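Pyridoxamine 5-phosphate-dependent dehydrase (Escherichia coli, PDB 3B8X) catalyses removal of the C3'-hydroxyl from GDP-4-keto-6-deoxy-D-mannose, a coupled transamination and deoxygenation step in L-colitose biosynthesis for the bacterial O-antigen. Local coordinates at residues F178-T183 / I200-E205; L64-L69 / I157-N162. The protein carries 1 engineered substitution. All coordinates share one frame; numbering follows the deposited sequence.

Contact 1: residues F178-T183 / I200-E205. With NA (sodium ion), chain N.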
ATOM      1  N   PHE B 178      16.645  -5.629  17.009  1.00 14.56           N
ATOM      2  CA  PHE B 178      16.415  -5.949  18.414  1.00 20.55           C
ATOM      3  C   PHE B 178      15.006  -6.514  18.646  1.00 27.44           C
ATOM      4  O   PHE B 178      14.815  -7.437  19.442  1.00 16.93           O
ATOM      5  CB  PHE B 178      16.617  -4.681  19.215  1.00  8.11           C
ATOM      6  CG  PHE B 178      18.046  -4.178  19.183  1.00 13.48           C
ATOM      7  CD1 PHE B 178      18.511  -3.367  18.127  1.00  7.26           C
ATOM      8  CD2 PHE B 178      18.935  -4.517  20.189  1.00 20.51           C
ATOM      9  CE1 PHE B 178      19.800  -2.903  18.112  1.00 25.93           C
ATOM     10  CE2 PHE B 178      20.245  -4.062  20.143  1.00  7.27           C
ATOM     11  CZ  PHE B 178      20.653  -3.211  19.149  1.00 12.70           C
ATOM     12  N   GLY B 179      14.042  -5.972  17.906  1.00 29.44           N
ATOM     13  CA  GLY B 179      12.642  -6.339  17.988  1.00 16.16           C
ATOM     14  C   GLY B 179      12.297  -7.694  17.369  1.00 21.94           C
ATOM     15  O   GLY B 179      13.105  -8.323  16.664  1.00 20.61           O
ATOM     16  N   LEU B 180      11.089  -8.148  17.660  1.00 15.63           N
ATOM     17  CA  LEU B 180      10.571  -9.360  17.028  1.00 12.02           C
ATOM     18  C   LEU B 180      10.527  -9.055  15.516  1.00 18.63           C
ATOM     19  O   LEU B 180      10.773  -9.924  14.652  1.00 17.74           O
ATOM     20  CB  LEU B 180       9.153  -9.603  17.546  1.00 15.86           C
ATOM     21  CG  LEU B 180       8.366 -10.568  16.680  1.00 17.10           C
ATOM     22  CD1 LEU B 180       9.017 -11.966  16.726  1.00 11.77           C
ATOM     23  CD2 LEU B 180       6.920 -10.589  17.150  1.00 16.20           C
ATOM     24  N   MET B 181      10.179  -7.803  15.221  1.00 13.03           N
ATOM     25  CA  MET B 181      10.173  -7.244  13.854  1.00 11.46           C
ATOM     26  C   MET B 181      10.811  -5.878  13.853  1.00 11.35           C
ATOM     27  O   MET B 181      10.749  -5.148  14.860  1.00  8.44           O
ATOM     28  CB  MET B 181       8.760  -7.101  13.289  1.00  8.90           C
ATOM     29  CG  MET B 181       8.311  -8.384  12.575  1.00 12.26           C
ATOM     30  SD  MET B 181       6.615  -8.351  12.003  1.00 13.08           S
ATOM     31  CE  MET B 181       5.756  -8.516  13.521  1.00 11.99           C
ATOM     32  N   GLY B 182      11.320  -5.490  12.686  1.00  8.62           N
ATOM     33  CA  GLY B 182      11.903  -4.195  12.498  1.00  1.86           C
ATOM     34  C   GLY B 182      11.567  -3.660  11.116  1.00  6.61           C
ATOM     35  O   GLY B 182      11.711  -4.356  10.115  1.00  5.90           O
ATOM     36  N   THR B 183      11.195  -2.391  11.046  1.00 12.61           N
ATOM     37  CA  THR B 183      10.859  -1.823   9.734  1.00 10.92           C
ATOM     38  C   THR B 183      11.887  -0.834   9.216  1.00 18.84           C
ATOM     39  O   THR B 183      12.521  -0.139  10.000  1.00 15.52           O
ATOM     40  CB  THR B 183       9.445  -1.193   9.715  1.00  9.89           C
ATOM     41  OG1 THR B 183       9.336  -0.153  10.716  1.00 11.59           O
ATOM     42  CG2 THR B 183       8.335  -2.253   9.895  1.00  6.41           C
ATOM     43  N   ILE B 200      10.587  -5.283   6.058  1.00  7.94           N
ATOM     44  CA  ILE B 200      10.337  -5.772   7.414  1.00 14.32           C
ATOM     45  C   ILE B 200      11.349  -6.882   7.566  1.00 14.12           C
ATOM     46  O   ILE B 200      11.473  -7.724   6.691  1.00 11.87           O
ATOM     47  CB  ILE B 200       8.929  -6.411   7.622  1.00  8.20           C
ATOM     48  CG1 ILE B 200       7.838  -5.432   7.151  1.00 11.24           C
ATOM     49  CG2 ILE B 200       8.727  -6.706   9.132  1.00  8.84           C
ATOM     50  CD1 ILE B 200       7.203  -5.839   5.793  1.00 11.63           C
ATOM     51  N   VAL B 201      12.046  -6.896   8.695  1.00 11.64           N
ATOM     52  CA  VAL B 201      13.013  -7.938   8.972  1.00 11.87           C
ATOM     53  C   VAL B 201      12.543  -8.651  10.260  1.00 10.34           C
ATOM     54  O   VAL B 201      11.872  -8.056  11.109  1.00  8.78           O
ATOM     55  CB  VAL B 201      14.468  -7.377   9.145  1.00 14.60           C
ATOM     56  CG1 VAL B 201      14.834  -6.466   7.985  1.00 11.32           C
ATOM     57  CG2 VAL B 201      14.606  -6.646  10.466  1.00 13.20           C
ATOM     58  N   THR B 202      12.884  -9.933  10.353  1.00 13.12           N
ATOM     59  CA  THR B 202      12.545 -10.767  11.499  1.00 11.69           C
ATOM     60  C   THR B 202      13.417 -12.013  11.482  1.00 20.65           C
ATOM     61  O   THR B 202      14.159 -12.286  10.506  1.00 12.80           O
ATOM     62  CB  THR B 202      11.028 -11.085  11.575  1.00 17.58           C
ATOM     63  OG1 THR B 202      10.727 -11.880  12.728  1.00 15.58           O
ATOM     64  CG2 THR B 202      10.561 -11.795  10.307  1.00 10.32           C
ATOM     65  N   ASP B 203      13.407 -12.715  12.614  1.00 17.52           N
ATOM     66  CA  ASP B 203      14.178 -13.947  12.735  1.00 20.53           C
ATOM     67  C   ASP B 203      13.152 -15.062  12.834  1.00 22.33           C
ATOM     68  O   ASP B 203      13.488 -16.230  12.763  1.00 20.46           O
ATOM     69  CB  ASP B 203      15.056 -13.919  13.977  1.00 13.59           C
ATOM     70  CG  ASP B 203      16.266 -13.062  13.802  1.00 18.00           C
ATOM     71  OD1 ASP B 203      16.735 -12.818  12.650  1.00 21.76           O
ATOM     72  OD2 ASP B 203      16.760 -12.646  14.864  1.00 22.37           O
ATOM     73  N   ASP B 204      11.893 -14.666  12.985  1.00 11.07           N
ATOM     74  CA  ASP B 204      10.781 -15.583  13.093  1.00 19.19           C
ATOM     75  C   ASP B 204      10.262 -16.112  11.757  1.00 56.45           C
ATOM     76  O   ASP B 204       9.703 -15.370  10.946  1.00 21.34           O
ATOM     77  CB  ASP B 204       9.660 -14.906  13.881  1.00 12.53           C
ATOM     78  CG  ASP B 204       8.619 -15.895  14.371  1.00 18.20           C
ATOM     79  OD1 ASP B 204       7.866 -16.470  13.532  1.00 17.41           O
ATOM     80  OD2 ASP B 204       8.580 -16.138  15.599  1.00 65.97           O
ATOM     81  N   GLU B 205      10.413 -17.415  11.553  1.00 22.66           N
ATOM     82  CA  GLU B 205       9.949 -18.058  10.332  1.00 28.22           C
ATOM     83  C   GLU B 205       8.446 -17.981  10.120  1.00 16.22           C
ATOM     84  O   GLU B 205       8.027 -17.887   8.966  1.00 15.64           O
ATOM     85  CB  GLU B 205      10.430 -19.504  10.242  1.00 19.60           C
ATOM     86  CG  GLU B 205       9.953 -20.227   8.979  1.00 15.80           C
ATOM     87  CD  GLU B 205      10.576 -21.621   8.841  1.00 18.08           C
ATOM     88  OE1 GLU B 205      10.748 -22.264   9.897  1.00 48.74           O
ATOM     89  OE2 GLU B 205      10.872 -22.045   7.698  1.00 43.83           O
TER
HETATM   90 NA    NA N 670      16.871 -10.152  15.778  1.00 27.19          NA
HETATM   91  O   HOH W   1      14.624 -10.325  16.895  1.00 27.83           O
HETATM   92  O   HOH W   2      12.752 -11.565  15.173  1.00 11.61           O
HETATM   93  O   HOH W   3      17.381 -10.868  18.136  1.00 42.19           O
HETATM   94  O   HOH W   4      15.679  -9.469  13.429  1.00 17.91           O
HETATM   95  O   HOH W   5      19.247 -10.358  14.678  1.00 29.97           O
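Gly182 and Val201 form an antiparallel hydrogen-bonded pair: Val201 N donates to Gly182 O at 2.9 Å and Gly182 N to Val201 O at 3.1 Å, each N-H lying in the plane of the carbonyl that accepts it. On one face of this pair Val201 CG2 lies over Gly182, 3.7 Å from Gly182 O. On the other face Met181 and Ile200 run side by side, with Met181 CG 3.9 Å from Ile200 CG2, beneath helices 58-68 and 205-214. Both oxygens of the Asp203 carboxylate are engaged, OD2 coordinating the sodium ion at 2.7 Å; OD1 accepts from Lys50 N. Thr177 O and four waters complete the ion's shell, one of them also donating to Gly179 O. Thr202 holds OG1 anti to its backbone N (chi1 -179°) and donates to Leu180 O at 2.7 Å, nearly along the C=O axis. A water bridging to Asp203 N also donates to Leu180 O, so two donors grip this oxygen. Thr202 OG1 in turn accepts from Asp204 N at 3.0 Å, an ST turn leading directly into the N-cap at Asp204, whose OD1 takes Ile207 N and whose OD2 pairs with Arg76. Strand 198-202, antiparallel to both its neighbours in an otherwise parallel run, is the hallmark of the large sheet in fold-type I PLP enzymes.

Contact 2: residues L64-L69 / I157-N162. With G4M ([(2R,3S,4R,5R)-5-(2-amino-6-oxo-1,6-dihydro-9H-purin-9-yl)-3,4-dihydroxytetrahydrofuran-2-yl]methyl (2R,3S,4S,5S,6R)-3,4-dihydroxy-5-[({3-hydroxy-2-methyl-5-[(phosphonooxy)methyl]pyridin-4-yl}methyl)amino]-6-methyltetrahydro-2H-pyran-2-yl dihydrogen diphosphate), chain O.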
ATOM      1  N   LEU B  64       2.130  -3.987   7.710  1.00  5.91           N
ATOM      2  CA  LEU B  64       2.300  -5.452   7.784  1.00  3.66           C
ATOM      3  C   LEU B  64       2.865  -5.917   9.109  1.00 19.74           C
ATOM      4  O   LEU B  64       2.554  -7.041   9.533  1.00  7.85           O
ATOM      5  CB  LEU B  64       3.157  -5.986   6.625  1.00  7.46           C
ATOM      6  CG  LEU B  64       2.602  -5.874   5.179  1.00 22.96           C
ATOM      7  CD1 LEU B  64       3.128  -6.892   4.179  1.00  6.89           C
ATOM      8  CD2 LEU B  64       1.103  -5.876   5.118  1.00  9.25           C
ATOM      9  N   MET B  65       3.766  -5.130   9.706  1.00 12.88           N
ATOM     10  CA  MET B  65       4.356  -5.525  10.995  1.00  2.48           C
ATOM     11  C   MET B  65       3.249  -5.742  12.013  1.00 12.17           C
ATOM     12  O   MET B  65       3.191  -6.785  12.670  1.00 14.21           O
ATOM     13  CB  MET B  65       5.372  -4.500  11.489  1.00  4.81           C
ATOM     14  CG  MET B  65       5.903  -4.877  12.796  1.00  7.13           C
ATOM     15  SD  MET B  65       7.284  -3.798  13.260  1.00 11.29           S
ATOM     16  CE  MET B  65       6.551  -2.135  13.379  1.00  4.28           C
ATOM     17  N   ILE B  66       2.350  -4.765  12.139  1.00  8.74           N
ATOM     18  CA  ILE B  66       1.204  -4.875  13.073  1.00 20.03           C
ATOM     19  C   ILE B  66       0.209  -5.977  12.676  1.00 19.23           C
ATOM     20  O   ILE B  66      -0.259  -6.784  13.474  1.00 11.34           O
ATOM     21  CB  ILE B  66       0.445  -3.507  13.160  1.00  5.92           C
ATOM     22  CG1 ILE B  66       1.419  -2.430  13.607  1.00 20.23           C
ATOM     23  CG2 ILE B  66      -0.740  -3.598  14.100  1.00 10.33           C
ATOM     24  CD1 ILE B  66       2.180  -2.825  14.884  1.00 11.37           C
ATOM     25  N   ALA B  67      -0.177  -5.985  11.419  1.00 10.79           N
ATOM     26  CA  ALA B  67      -1.138  -6.976  10.970  1.00 11.07           C
ATOM     27  C   ALA B  67      -0.699  -8.410  11.220  1.00 10.47           C
ATOM     28  O   ALA B  67      -1.478  -9.281  11.633  1.00 10.82           O
ATOM     29  CB  ALA B  67      -1.382  -6.769   9.515  1.00  3.68           C
ATOM     30  N   ALA B  68       0.540  -8.709  10.875  1.00 10.88           N
ATOM     31  CA  ALA B  68       0.994 -10.074  11.059  1.00 13.58           C
ATOM     32  C   ALA B  68       0.756 -10.631  12.458  1.00 17.88           C
ATOM     33  O   ALA B  68       0.528 -11.813  12.598  1.00 15.30           O
ATOM     34  CB  ALA B  68       2.448 -10.175  10.705  1.00  1.00           C
ATOM     35  N   LEU B  69       0.859  -9.791  13.485  1.00 18.87           N
ATOM     36  CA  LEU B  69       0.691 -10.231  14.856  1.00 15.06           C
ATOM     37  C   LEU B  69      -0.709 -10.734  15.183  1.00 18.65           C
ATOM     38  O   LEU B  69      -0.929 -11.387  16.194  1.00 14.49           O
ATOM     39  CB  LEU B  69       1.091  -9.128  15.831  1.00  6.29           C
ATOM     40  CG  LEU B  69       2.549  -8.701  15.700  1.00 19.42           C
ATOM     41  CD1 LEU B  69       2.857  -7.389  16.437  1.00 13.83           C
ATOM     42  CD2 LEU B  69       3.466  -9.827  16.115  1.00 12.68           C
ATOM     43  N   ILE B 157       5.775  -7.876  23.582  1.00 19.15           N
ATOM     44  CA  ILE B 157       6.503  -7.930  22.330  1.00 20.22           C
ATOM     45  C   ILE B 157       7.212  -6.590  22.094  1.00  6.33           C
ATOM     46  O   ILE B 157       6.630  -5.497  22.318  1.00 18.91           O
ATOM     47  CB  ILE B 157       5.543  -8.130  21.157  1.00 11.05           C
ATOM     48  CG1 ILE B 157       4.830  -9.469  21.241  1.00 15.63           C
ATOM     49  CG2 ILE B 157       6.303  -7.984  19.843  1.00 18.29           C
ATOM     50  CD1 ILE B 157       3.374  -9.398  20.794  1.00 52.06           C
ATOM     51  N   LEU B 158       8.420  -6.684  21.544  1.00 12.69           N
ATOM     52  CA  LEU B 158       9.177  -5.493  21.181  1.00 11.71           C
ATOM     53  C   LEU B 158       9.210  -5.395  19.659  1.00  6.55           C
ATOM     54  O   LEU B 158       9.613  -6.374  18.957  1.00 12.02           O
ATOM     55  CB  LEU B 158      10.622  -5.621  21.689  1.00 19.50           C
ATOM     56  CG  LEU B 158      11.600  -4.532  21.280  1.00 18.25           C
ATOM     57  CD1 LEU B 158      11.206  -3.184  21.884  1.00 15.52           C
ATOM     58  CD2 LEU B 158      13.004  -4.905  21.616  1.00 15.11           C
ATOM     59  N   LEU B 159       8.813  -4.210  19.166  1.00 10.85           N
ATOM     60  CA  LEU B 159       8.845  -3.954  17.716  1.00 12.28           C
ATOM     61  C   LEU B 159       9.706  -2.739  17.521  1.00 45.13           C
ATOM     62  O   LEU B 159       9.759  -1.947  18.423  1.00  7.48           O
ATOM     63  CB  LEU B 159       7.464  -3.567  17.249  1.00  5.73           C
ATOM     64  CG  LEU B 159       6.550  -4.783  17.461  1.00 12.55           C
ATOM     65  CD1 LEU B 159       5.105  -4.399  17.219  1.00 26.34           C
ATOM     66  CD2 LEU B 159       7.027  -5.959  16.610  1.00  9.17           C
ATOM     67  N   GLU B 160      10.328  -2.541  16.360  1.00 12.37           N
ATOM     68  CA  GLU B 160      11.069  -1.298  16.147  1.00  8.78           C
ATOM     69  C   GLU B 160      10.573  -0.733  14.844  1.00  5.03           C
ATOM     70  O   GLU B 160      10.386  -1.473  13.878  1.00 12.71           O
ATOM     71  CB  GLU B 160      12.544  -1.575  15.869  1.00  9.35           C
ATOM     72  CG  GLU B 160      13.417  -1.787  17.091  1.00 14.56           C
ATOM     73  CD  GLU B 160      14.824  -2.207  16.698  1.00  3.97           C
ATOM     74  OE1 GLU B 160      15.681  -1.332  16.445  1.00  8.02           O
ATOM     75  OE2 GLU B 160      15.075  -3.425  16.568  1.00 11.59           O
ATOM     76  N   ASP B 161      10.353   0.570  14.808  1.00 12.51           N
ATOM     77  CA  ASP B 161      10.047   1.223  13.552  1.00  8.58           C
ATOM     78  C   ASP B 161      11.444   1.816  13.290  1.00  7.15           C
ATOM     79  O   ASP B 161      11.873   2.699  14.023  1.00  9.46           O
ATOM     80  CB  ASP B 161       8.980   2.327  13.715  1.00  6.94           C
ATOM     81  CG  ASP B 161       8.881   3.238  12.461  1.00 10.63           C
ATOM     82  OD1 ASP B 161       9.873   3.218  11.702  1.00  8.95           O
ATOM     83  OD2 ASP B 161       7.839   3.943  12.239  1.00 10.68           O
ATOM     84  N   ASN B 162      12.193   1.224  12.363  1.00 11.55           N
ATOM     85  CA  ASN B 162      13.517   1.701  12.027  1.00  8.61           C
ATOM     86  C   ASN B 162      13.624   2.453  10.690  1.00  2.04           C
ATOM     87  O   ASN B 162      14.694   2.541  10.098  1.00 11.34           O
ATOM     88  CB  ASN B 162      14.549   0.573  11.993  1.00  4.87           C
ATOM     89  CG  ASN B 162      15.988   1.083  12.326  1.00  7.21           C
ATOM     90  OD1 ASN B 162      16.189   1.892  13.238  1.00 11.83           O
ATOM     91  ND2 ASN B 162      16.976   0.598  11.592  1.00  4.26           N
TER
HETATM   92  OP3 G4M O 500       8.034   7.315   3.843  1.00  7.62           O
HETATM   93  PL  G4M O 500       7.825   5.775   4.151  1.00 10.56           P
HETATM   94  OP1 G4M O 500       6.300   5.281   3.896  1.00  6.35           O
HETATM   95  OP2 G4M O 500       8.819   4.919   3.223  1.00  3.48           O
HETATM   96  OP4 G4M O 500       8.303   5.477   5.680  1.00  8.31           O
HETATM   97  C5B G4M O 500       7.305   5.947   6.541  1.00  5.88           C
HETATM   98  C5L G4M O 500       7.941   6.195   7.855  1.00  5.70           C
HETATM   99  C6L G4M O 500       7.712   5.306   8.896  1.00 17.07           C
HETATM  100  N1L G4M O 500       8.220   5.547  10.083  1.00 14.36           N
HETATM  101  C2L G4M O 500       8.957   6.603  10.355  1.00 10.40           C
HETATM  102  C2A G4M O 500       9.459   6.841  11.760  1.00  7.59           C
HETATM  103  C3L G4M O 500       9.282   7.533   9.373  1.00 14.71           C
HETATM  104  O3L G4M O 500       9.983   8.631   9.732  1.00  8.76           O
HETATM  105  C4L G4M O 500       8.777   7.303   8.053  1.00 10.48           C
HETATM  106  C4A G4M O 500       9.029   8.192   6.999  1.00  7.30           C
HETATM  107  N4A G4M O 500       9.666   9.300   7.236  1.00 12.08           N
HETATM  108  C4G G4M O 500      10.010  10.140   6.144  1.00  9.47           C
HETATM  109  C5G G4M O 500       9.997  11.598   6.538  1.00 25.21           C
HETATM  110  C6G G4M O 500      10.809  11.820   7.814  1.00  8.42           C
HETATM  111  O5G G4M O 500      10.709  12.195   5.459  1.00 12.38           O
HETATM  112  C3G G4M O 500       9.027   9.985   4.973  1.00 15.33           C
HETATM  113  O3G G4M O 500       9.676   9.220   3.964  1.00 21.39           O
HETATM  114  C2G G4M O 500       8.696  11.387   4.381  1.00  5.78           C
HETATM  115  O2G G4M O 500       8.097  11.289   3.085  1.00 18.11           O
HETATM  116  C1G G4M O 500       9.947  12.225   4.261  1.00 12.17           C
HETATM  117  O1G G4M O 500       9.500  13.573   4.188  1.00 10.75           O
HETATM  118  P2  G4M O 500      10.260  14.589   3.229  1.00 15.44           P
HETATM  119  O3P G4M O 500      11.857  14.473   3.458  1.00 18.10           O
HETATM  120  O4P G4M O 500       9.861  16.089   3.699  1.00 17.39           O
HETATM  121  OPP G4M O 500       9.767  14.136   1.762  1.00 22.70           O
HETATM  122  P   G4M O 500      10.159  15.181   0.605  1.00 14.00           P
HETATM  123  O1P G4M O 500       9.742  16.736   0.763  1.00 13.86           O
HETATM  124  O2P G4M O 500       9.359  14.539  -0.612  1.00 14.27           O
HETATM  125  O5' G4M O 500      11.657  14.935   0.163  1.00  9.42           O
HETATM  126  C5' G4M O 500      12.546  15.754   0.893  1.00 17.78           C
HETATM  127  C4' G4M O 500      13.442  16.456  -0.114  1.00 17.18           C
HETATM  128  O4' G4M O 500      13.834  15.515  -1.158  1.00 31.59           O
HETATM  129  C3' G4M O 500      12.659  17.586  -0.822  1.00 99.89           C
HETATM  130  O3' G4M O 500      13.606  18.599  -1.129  1.00 29.71           O
HETATM  131  C2' G4M O 500      12.115  16.899  -2.093  1.00 25.45           C
HETATM  132  O2' G4M O 500      11.988  17.883  -3.127  1.00 19.36           O
HETATM  133  C1' G4M O 500      13.285  15.978  -2.413  1.00 18.28           C
HETATM  134  N9  G4M O 500      12.865  14.840  -3.237  1.00 29.26           N
HETATM  135  C8  G4M O 500      12.024  13.845  -2.850  1.00 19.11           C
HETATM  136  N7  G4M O 500      11.925  12.986  -3.845  1.00 16.21           N
HETATM  137  C4  G4M O 500      13.317  14.575  -4.506  1.00 33.76           C
HETATM  138  C5  G4M O 500      12.707  13.364  -4.909  1.00 10.62           C
HETATM  139  C6  G4M O 500      13.013  12.827  -6.211  1.00  8.90           C
HETATM  140  O6  G4M O 500      12.540  11.784  -6.637  1.00 17.18           O
HETATM  141  N3  G4M O 500      14.146  15.211  -5.338  1.00 34.97           N
HETATM  142  C2  G4M O 500      14.400  14.714  -6.538  1.00 22.06           C
HETATM  143  N1  G4M O 500      13.855  13.539  -6.990  1.00 19.96           N
HETATM  144  N2  G4M O 500      15.234  15.393  -7.371  1.00  7.92           N
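Leu159 stands at the centre of a largely apolar meeting of helix and strand, its two methyls divided among three helix residues. CD1 meets Leu69 tip to tip, 3.8 Å from Leu69 CD1, and is crossed at about a right angle by Ile66, whose CD1 lies 4.1 Å from Leu159 CD1. The other methyl, Leu159 CD2, packs 4.0 Å from Met65 SD as the two chains slide past each other in opposite directions. Met65 leaves the helix with CG anti to the backbone N, then bends at chi3 (63°), which carries CE to 3.9 Å from Glu160 O. This is the helix-on-sheet layer of the fold-type I aminotransferases: helix 64-68 runs at 162° to strand 157-161, the axes 10.5 Å apart. Two residues beyond Leu159, Asp161 OD2 comes within 2.7 Å of the cofactor's pyridine nitrogen, G4M N1L, the position of the aspartate that in this fold is thought to favour a protonated ring. Its second shell fixes it: Thr93 OG1 and Asn62 ND2, the latter from the same helix, bond OD2, while Cys163 N bonds OD1. Glu160 points away from the helix, and its carboxylate is gripped by Asn136 ND2 and the backbone nitrogens of Gly176, Phe178 and Gly179.

How the contacts relate
Followed from the N terminus, the chain first lays down helix 58-68, then builds strands 82-86, 103-107 and 129-135 before strand 157-161 returns beneath the helix and contact 2 closes. Contact 1 opens only afterwards, at 178-183, and closes a much shorter excursion at 200-205; the two loops follow one another in series, neither nesting nor crossing. Strands 157-161 and 181-185 are neighbours in the large sheet, and just before the latter a probable hydrogen bond of 2.6 Å runs from Leu180 N to Leu158 O. Helix 58-68 spans both: Met65 touches Met181, and Asn62 of this helix also bonds Thr183 of contact 1.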